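PDB 3NQP: SusD superfamily protein from Bacteroides fragilis NCTC 9343, which probably binds a glycan at the outer membrane of this gut bacterium, as many SusD-family proteins do. Local coordinates for residues N326-D331 with R412-A417; K404-V409 with L436-E441. All coordinates share one frame; numbering follows the deposited sequence.

How the contacts relate
Helix 399-414 serves both contacts. In contact 2 its residues 404-409 pack against helix 431-445; a turn further on, its C-terminal end and the residues after it meet the loop 326-331 in contact 1. The two centres lie about 13 Å apart, contact 2 deeper at about 17 Å from the centre of the chain and contact 1 farther out at about 23 Å. R333, just beyond the loop, connects them: its NH2 forms salt bridges with D331 of contact 1 and with E441 of contact 2. Contact 1 centres on a tyrosine held by a carboxylate and a water, with apolar contacts beside it; contact 2 is mainly aliphatic, with one buried carboxylate.

Contact 1: N326-D331 with R412-A417; sequences NFDDAD and RAYGNA
In both Y414 (chi1 -74°) and D328 (chi1 -64°), CG is anti to the carbonyl carbon and lies beside the residue's own backbone N. Ring and carboxylate planes stand 45° apart. D328 OD2 receives the bond from Y414 OH (2.6 Å) on its anti lone pair, the one facing away from OD1. A water makes the hydroxyl an acceptor as well: it donates to Y414 OH (2.8 Å) and to D331 OD2 (2.6 Å), and accepts from D328 N (3.1 Å). Tyrosine, loop backbone and both aspartates therefore share one small network.

The loop curls against the ring through a type I turn from D328 to D331, closed by D331 N bonding to D328 O. D331 CB lies over one face of the Y414 ring in a CH-pi contact, 4.2 Å from its centroid. A330 CB comes to the rim in the ring plane, 3.9 Å from Y414 CD2, and also meets A417 CB at 3.8 Å, beyond the point where G415, with positive phi, leaves the helix. D331 OD2 has a further partner in R333, a salt bridge.

The loop joins helix 321-325 to helix 333-337 and lies against the C-terminal end of helix 399-414. Y423 of helix 420-423 stacks on Y414, while K444 of helix 431-445 packs against F327 and D331.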
ATOM      1  N   ASN A 326       8.515 -18.052  -5.161  1.00 13.61           N
ATOM      2  CA  ASN A 326       7.555 -17.809  -6.265  1.00 16.10           C
ATOM      3  C   ASN A 326       8.130 -17.058  -7.466  1.00 14.49           C
ATOM      4  O   ASN A 326       7.588 -17.121  -8.567  1.00 14.60           O
ATOM      5  CB  ASN A 326       6.355 -16.994  -5.779  1.00 14.78           C
ATOM      6  CG  ASN A 326       5.220 -17.858  -5.221  1.00 31.35           C
ATOM      7  OD1 ASN A 326       5.255 -19.090  -5.288  1.00 26.76           O
ATOM      8  ND2 ASN A 326       4.186 -17.189  -4.685  1.00 36.72           N
ATOM      9  N   PHE A 327       9.176 -16.277  -7.250  1.00 14.90           N
ATOM     10  CA  PHE A 327       9.851 -15.602  -8.359  1.00 14.13           C
ATOM     11  C   PHE A 327      10.742 -16.566  -9.158  1.00 16.27           C
ATOM     12  O   PHE A 327      11.546 -17.290  -8.574  1.00 15.64           O
ATOM     13  CB  PHE A 327      10.768 -14.484  -7.833  1.00 11.82           C
ATOM     14  CG  PHE A 327      10.045 -13.299  -7.212  1.00 13.32           C
ATOM     15  CD1 PHE A 327       9.681 -12.204  -7.980  1.00 10.06           C
ATOM     16  CD2 PHE A 327       9.831 -13.230  -5.851  1.00 16.31           C
ATOM     17  CE1 PHE A 327       9.087 -11.084  -7.402  1.00 12.88           C
ATOM     18  CE2 PHE A 327       9.178 -12.119  -5.270  1.00 20.11           C
ATOM     19  CZ  PHE A 327       8.822 -11.039  -6.071  1.00 18.28           C
ATOM     20  N   ASP A 328      10.666 -16.512 -10.493  1.00 14.55           N
ATOM     21  CA  ASP A 328      11.715 -17.093 -11.351  1.00 16.70           C
ATOM     22  C   ASP A 328      13.026 -16.370 -11.138  1.00 14.75           C
ATOM     23  O   ASP A 328      13.039 -15.176 -10.820  1.00 12.95           O
ATOM     24  CB  ASP A 328      11.346 -16.942 -12.832  1.00 19.23           C
ATOM     25  CG  ASP A 328      10.111 -17.698 -13.192  1.00 20.25           C
ATOM     26  OD1 ASP A 328       9.998 -18.849 -12.739  1.00 25.06           O
ATOM     27  OD2 ASP A 328       9.257 -17.154 -13.908  1.00 18.45           O
ATOM     28  N   ASP A 329      14.141 -17.078 -11.288  1.00 15.72           N
ATOM     29  CA  ASP A 329      15.439 -16.443 -11.117  1.00 17.48           C
ATOM     30  C   ASP A 329      15.676 -15.355 -12.159  1.00 15.80           C
ATOM     31  O   ASP A 329      16.436 -14.440 -11.900  1.00 15.66           O
ATOM     32  CB  ASP A 329      16.593 -17.454 -11.164  1.00 20.72           C
ATOM     33  CG  ASP A 329      16.676 -18.331  -9.913  1.00 26.10           C
ATOM     34  OD1 ASP A 329      16.268 -17.927  -8.796  1.00 28.05           O
ATOM     35  OD2 ASP A 329      17.209 -19.439 -10.067  1.00 25.07           O
ATOM     36  N   ALA A 330      15.016 -15.443 -13.316  1.00 15.22           N
ATOM     37  CA  ALA A 330      15.213 -14.473 -14.401  1.00 14.73           C
ATOM     38  C   ALA A 330      14.406 -13.205 -14.173  1.00 12.23           C
ATOM     39  O   ALA A 330      14.518 -12.275 -14.939  1.00 13.86           O
ATOM     40  CB  ALA A 330      14.819 -15.076 -15.767  1.00 11.73           C
ATOM     41  N   ASP A 331      13.575 -13.197 -13.142  1.00 13.46           N
ATOM     42  CA  ASP A 331      12.756 -12.033 -12.754  1.00 12.30           C
ATOM     43  C   ASP A 331      13.655 -11.149 -11.867  1.00 13.62           C
ATOM     44  O   ASP A 331      13.993 -11.524 -10.751  1.00 11.49           O
ATOM     45  CB  ASP A 331      11.527 -12.539 -11.997  1.00 14.18           C
ATOM     46  CG  ASP A 331      10.530 -11.475 -11.620  1.00 15.04           C
ATOM     47  OD1 ASP A 331      10.900 -10.291 -11.470  1.00 14.71           O
ATOM     48  OD2 ASP A 331       9.343 -11.852 -11.436  1.00 17.00           O
ATOM     49  N   ARG A 412       8.917  -5.765 -18.203  1.00 15.85           N
ATOM     50  CA  ARG A 412       9.858  -4.936 -17.443  1.00 17.59           C
ATOM     51  C   ARG A 412      10.617  -5.756 -16.399  1.00 15.06           C
ATOM     52  O   ARG A 412      11.810  -5.597 -16.254  1.00 13.20           O
ATOM     53  CB  ARG A 412       9.146  -3.751 -16.786  1.00 15.57           C
ATOM     54  CG  ARG A 412      10.101  -2.661 -16.283  1.00 15.41           C
ATOM     55  CD  ARG A 412      10.602  -2.937 -14.851  1.00 12.85           C
ATOM     56  NE  ARG A 412       9.546  -2.730 -13.856  1.00  9.58           N
ATOM     57  CZ  ARG A 412       9.189  -1.539 -13.360  1.00 10.94           C
ATOM     58  NH1 ARG A 412       9.810  -0.436 -13.746  1.00 10.59           N
ATOM     59  NH2 ARG A 412       8.205  -1.444 -12.456  1.00 11.23           N
ATOM     60  N   ALA A 413       9.908  -6.621 -15.673  1.00 14.20           N
ATOM     61  CA  ALA A 413      10.492  -7.443 -14.613  1.00 13.48           C
ATOM     62  C   ALA A 413      11.638  -8.315 -15.110  1.00 14.79           C
ATOM     63  O   ALA A 413      12.684  -8.416 -14.443  1.00 15.48           O
ATOM     64  CB  ALA A 413       9.411  -8.330 -13.960  1.00 10.71           C
ATOM     65  N   TYR A 414      11.432  -8.966 -16.262  1.00 13.62           N
ATOM     66  CA  TYR A 414      12.412  -9.946 -16.733  1.00 13.92           C
ATOM     67  C   TYR A 414      13.621  -9.319 -17.438  1.00 14.30           C
ATOM     68  O   TYR A 414      14.639  -9.985 -17.600  1.00 15.49           O
ATOM     69  CB  TYR A 414      11.751 -11.013 -17.603  1.00 14.71           C
ATOM     70  CG  TYR A 414      10.939 -12.001 -16.784  1.00 13.96           C
ATOM     71  CD1 TYR A 414       9.626 -11.729 -16.429  1.00 11.41           C
ATOM     72  CD2 TYR A 414      11.500 -13.185 -16.349  1.00 13.91           C
ATOM     73  CE1 TYR A 414       8.877 -12.620 -15.686  1.00 15.23           C
ATOM     74  CE2 TYR A 414      10.767 -14.075 -15.587  1.00 10.83           C
ATOM     75  CZ  TYR A 414       9.450 -13.789 -15.258  1.00 11.25           C
ATOM     76  OH  TYR A 414       8.755 -14.694 -14.476  1.00 13.09           O
ATOM     77  N   GLY A 415      13.500  -8.065 -17.853  1.00 17.63           N
ATOM     78  CA  GLY A 415      14.635  -7.276 -18.345  1.00 19.30           C
ATOM     79  C   GLY A 415      15.179  -7.889 -19.606  1.00 18.73           C
ATOM     80  O   GLY A 415      14.408  -8.261 -20.477  1.00 16.42           O
ATOM     81  N   ASN A 416      16.502  -8.075 -19.661  1.00 19.59           N
ATOM     82  CA  ASN A 416      17.149  -8.669 -20.821  1.00 22.48           C
ATOM     83  C   ASN A 416      16.863 -10.160 -20.919  1.00 22.32           C
ATOM     84  O   ASN A 416      17.171 -10.762 -21.943  1.00 21.61           O
ATOM     85  CB  ASN A 416      18.695  -8.498 -20.756  1.00 26.06           C
ATOM     86  CG  ASN A 416      19.126  -7.063 -20.847  1.00 35.12           C
ATOM     87  OD1 ASN A 416      18.475  -6.245 -21.492  1.00 45.51           O
ATOM     88  ND2 ASN A 416      20.240  -6.745 -20.200  1.00 42.84           N
ATOM     89  N   ALA A 417      16.344 -10.769 -19.849  1.00 18.79           N
ATOM     90  CA  ALA A 417      15.963 -12.182 -19.892  1.00 19.35           C
ATOM     91  C   ALA A 417      14.517 -12.411 -20.409  1.00 20.24           C
ATOM     92  O   ALA A 417      14.053 -13.547 -20.492  1.00 19.84           O
ATOM     93  CB  ALA A 417      16.174 -12.833 -18.498  1.00 17.05           C
TER
HETATM   94  O   HOH W   1       8.841 -14.346 -11.660  1.00  9.31           O

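Contact 2: K404-V409 with L436-E441; sequences KYINLV and LAILHE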
ATOM      1  N   LYS A 404      -2.474  -7.792 -21.960  1.00 12.39           N
ATOM      2  CA  LYS A 404      -1.624  -6.665 -22.328  1.00 13.25           C
ATOM      3  C   LYS A 404      -0.991  -6.047 -21.102  1.00 12.05           C
ATOM      4  O   LYS A 404       0.200  -5.786 -21.072  1.00 10.46           O
ATOM      5  CB  LYS A 404      -2.416  -5.605 -23.106  1.00 11.93           C
ATOM      6  CG  LYS A 404      -1.668  -4.309 -23.495  1.00 13.27           C
ATOM      7  CD  LYS A 404      -2.596  -3.314 -24.203  1.00 20.10           C
ATOM      8  CE  LYS A 404      -3.594  -2.652 -23.217  1.00 20.21           C
ATOM      9  NZ  LYS A 404      -4.623  -1.821 -23.907  1.00 19.64           N
ATOM     10  N   TYR A 405      -1.805  -5.722 -20.121  1.00  9.78           N
ATOM     11  CA  TYR A 405      -1.286  -5.006 -18.950  1.00 10.10           C
ATOM     12  C   TYR A 405      -0.380  -5.898 -18.077  1.00 12.15           C
ATOM     13  O   TYR A 405       0.634  -5.438 -17.565  1.00 13.55           O
ATOM     14  CB  TYR A 405      -2.448  -4.483 -18.135  1.00  8.47           C
ATOM     15  CG  TYR A 405      -3.080  -3.260 -18.750  1.00 10.92           C
ATOM     16  CD1 TYR A 405      -2.338  -2.109 -18.948  1.00 15.80           C
ATOM     17  CD2 TYR A 405      -4.417  -3.232 -19.100  1.00 16.50           C
ATOM     18  CE1 TYR A 405      -2.929  -0.942 -19.477  1.00 13.83           C
ATOM     19  CE2 TYR A 405      -5.003  -2.068 -19.634  1.00 14.14           C
ATOM     20  CZ  TYR A 405      -4.246  -0.933 -19.816  1.00 10.70           C
ATOM     21  OH  TYR A 405      -4.823   0.212 -20.357  1.00 14.61           O
ATOM     22  N   ILE A 406      -0.751  -7.166 -17.894  1.00 12.38           N
ATOM     23  CA  ILE A 406       0.131  -8.115 -17.194  1.00 10.68           C
ATOM     24  C   ILE A 406       1.482  -8.230 -17.886  1.00 12.19           C
ATOM     25  O   ILE A 406       2.518  -8.214 -17.236  1.00 12.39           O
ATOM     26  CB  ILE A 406      -0.485  -9.522 -17.071  1.00  9.89           C
ATOM     27  CG1 ILE A 406      -1.675  -9.503 -16.106  1.00 14.10           C
ATOM     28  CG2 ILE A 406       0.576 -10.553 -16.584  1.00  9.48           C
ATOM     29  CD1 ILE A 406      -2.536 -10.826 -16.164  1.00 13.00           C
ATOM     30  N   ASN A 407       1.474  -8.349 -19.198  1.00 12.69           N
ATOM     31  CA  ASN A 407       2.723  -8.498 -19.935  1.00 13.81           C
ATOM     32  C   ASN A 407       3.582  -7.235 -19.988  1.00 13.61           C
ATOM     33  O   ASN A 407       4.810  -7.334 -20.071  1.00 13.92           O
ATOM     34  CB  ASN A 407       2.467  -9.060 -21.330  1.00 13.61           C
ATOM     35  CG  ASN A 407       2.064 -10.535 -21.298  1.00 16.14           C
ATOM     36  OD1 ASN A 407       2.631 -11.329 -20.529  1.00 12.90           O
ATOM     37  ND2 ASN A 407       1.084 -10.913 -22.143  1.00 14.50           N
ATOM     38  N   LEU A 408       2.971  -6.057 -19.955  1.00 12.60           N
ATOM     39  CA  LEU A 408       3.736  -4.836 -19.802  1.00 12.47           C
ATOM     40  C   LEU A 408       4.579  -4.910 -18.511  1.00 14.05           C
ATOM     41  O   LEU A 408       5.771  -4.655 -18.535  1.00 15.77           O
ATOM     42  CB  LEU A 408       2.821  -3.609 -19.708  1.00 14.15           C
ATOM     43  CG  LEU A 408       2.402  -2.995 -21.035  1.00 16.94           C
ATOM     44  CD1 LEU A 408       1.261  -1.951 -20.809  1.00 16.84           C
ATOM     45  CD2 LEU A 408       3.610  -2.399 -21.794  1.00 19.68           C
ATOM     46  N   VAL A 409       3.945  -5.282 -17.397  1.00 11.23           N
ATOM     47  CA  VAL A 409       4.664  -5.391 -16.114  1.00 11.58           C
ATOM     48  C   VAL A 409       5.686  -6.517 -16.123  1.00 12.07           C
ATOM     49  O   VAL A 409       6.836  -6.296 -15.703  1.00 12.92           O
ATOM     50  CB  VAL A 409       3.677  -5.537 -14.953  1.00 11.59           C
ATOM     51  CG1 VAL A 409       4.427  -5.690 -13.635  1.00 10.57           C
ATOM     52  CG2 VAL A 409       2.681  -4.329 -14.983  1.00 11.13           C
ATOM     53  N   LEU A 436      -6.563 -14.322 -10.853  1.00 10.98           N
ATOM     54  CA  LEU A 436      -5.407 -14.839 -10.120  1.00  9.12           C
ATOM     55  C   LEU A 436      -4.073 -14.395 -10.710  1.00 13.03           C
ATOM     56  O   LEU A 436      -3.121 -14.148  -9.973  1.00 12.32           O
ATOM     57  CB  LEU A 436      -5.476 -16.348  -9.952  1.00  9.25           C
ATOM     58  CG  LEU A 436      -6.682 -16.904  -9.165  1.00  9.72           C
ATOM     59  CD1 LEU A 436      -6.775 -18.433  -9.278  1.00  8.40           C
ATOM     60  CD2 LEU A 436      -6.701 -16.432  -7.645  1.00  9.28           C
ATOM     61  N   ALA A 437      -4.003 -14.318 -12.025  1.00 13.13           N
ATOM     62  CA  ALA A 437      -2.818 -13.814 -12.712  1.00 11.12           C
ATOM     63  C   ALA A 437      -2.535 -12.351 -12.317  1.00 11.80           C
ATOM     64  O   ALA A 437      -1.369 -11.968 -12.160  1.00 13.67           O
ATOM     65  CB  ALA A 437      -2.959 -13.979 -14.253  1.00 10.94           C
ATOM     66  N   ILE A 438      -3.584 -11.558 -12.128  1.00 11.92           N
ATOM     67  CA  ILE A 438      -3.449 -10.131 -11.791  1.00 11.89           C
ATOM     68  C   ILE A 438      -3.003 -10.063 -10.330  1.00 12.73           C
ATOM     69  O   ILE A 438      -2.035  -9.375 -10.006  1.00  9.82           O
ATOM     70  CB  ILE A 438      -4.752  -9.327 -12.018  1.00 12.36           C
ATOM     71  CG1 ILE A 438      -5.090  -9.194 -13.520  1.00  9.50           C
ATOM     72  CG2 ILE A 438      -4.658  -7.899 -11.371  1.00  7.21           C
ATOM     73  CD1 ILE A 438      -6.625  -8.775 -13.749  1.00  6.39           C
ATOM     74  N   LEU A 439      -3.656 -10.837  -9.463  1.00 10.24           N
ATOM     75  CA  LEU A 439      -3.241 -10.899  -8.047  1.00 11.59           C
ATOM     76  C   LEU A 439      -1.792 -11.301  -7.923  1.00  9.36           C
ATOM     77  O   LEU A 439      -1.032 -10.688  -7.194  1.00 10.55           O
ATOM     78  CB  LEU A 439      -4.127 -11.860  -7.226  1.00 10.35           C
ATOM     79  CG  LEU A 439      -3.666 -12.253  -5.787  1.00 12.36           C
ATOM     80  CD1 LEU A 439      -3.832 -11.114  -4.863  1.00  9.63           C
ATOM     81  CD2 LEU A 439      -4.464 -13.497  -5.287  1.00 10.33           C
ATOM     82  N   HIS A 440      -1.403 -12.346  -8.643  1.00  9.84           N
ATOM     83  CA  HIS A 440      -0.059 -12.895  -8.462  1.00 11.42           C
ATOM     84  C   HIS A 440       1.001 -11.964  -9.055  1.00 10.52           C
ATOM     85  O   HIS A 440       2.101 -11.951  -8.584  1.00 10.69           O
ATOM     86  CB  HIS A 440       0.048 -14.311  -9.024  1.00 12.11           C
ATOM     87  CG  HIS A 440      -0.721 -15.337  -8.235  1.00 15.13           C
ATOM     88  ND1 HIS A 440      -1.187 -16.516  -8.792  1.00 13.45           N
ATOM     89  CD2 HIS A 440      -1.141 -15.339  -6.944  1.00 17.81           C
ATOM     90  CE1 HIS A 440      -1.839 -17.199  -7.864  1.00 14.53           C
ATOM     91  NE2 HIS A 440      -1.818 -16.516  -6.735  1.00 11.59           N
ATOM     92  N   GLU A 441       0.626 -11.153 -10.052  1.00 10.74           N
ATOM     93  CA  GLU A 441       1.520 -10.116 -10.544  1.00 11.40           C
ATOM     94  C   GLU A 441       1.655  -8.964  -9.541  1.00 10.30           C
ATOM     95  O   GLU A 441       2.727  -8.453  -9.335  1.00 10.23           O
ATOM     96  CB  GLU A 441       1.052  -9.609 -11.917  1.00  9.57           C
ATOM     97  CG  GLU A 441       2.202  -9.053 -12.778  1.00  8.61           C
ATOM     98  CD  GLU A 441       3.280 -10.052 -13.056  1.00 17.83           C
ATOM     99  OE1 GLU A 441       2.948 -11.234 -13.283  1.00 11.20           O
ATOM    100  OE2 GLU A 441       4.453  -9.655 -12.998  1.00 11.84           O
TER
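I406 meets A437 and I438 where helix 399-414 packs against helix 431-445, a pair in the helical part of the SusD fold, whose family belongs to the TPR clan. The two segments run almost parallel, 24° apart in direction, with their axes 10.6 Å from each other at closest approach. That spacing leaves the meeting to side chains.

CD1 of I406 makes the two apolar contacts. Its chi2 of 168° carries CD1 out to the far end of an extended branch, where it touches A437 CB at 3.7 Å and I438 CG1 at 4.0 Å. The side chains of I406 and I438 cross at about a right angle. One turn on, the side chains of V409 and E441 slide past each other in opposite directions.

E441 is a carboxylate set among aliphatic groups. A bend at chi2 (59°) turns CD away from an extended course. E441 OE1 lies 4.1 Å from I406 CG2. Two arginines from the next shell hold the carboxylate oxygens by salt bridges: OE1 takes R410 NE, from the helix opposite, and OE2 takes R333 NH2, from helix 333-337. With both oxygens paired to positive charge, the buried acid is probably ionised.

Farther out, Y425 touches both I406 and A437, and its backbone N bonds to N407 OD1, which ties it to helix 399-414. On helix 382-396, A390 packs on both Y405 and I438, so a third helix backs the pair; M459 also touches I438. At the E441 end, V409 CG1 sits 4.0 Å from E441 OE2 and 4.1 Å from E441 CG, a methyl laid against both the carboxylate and the CG stem of E441.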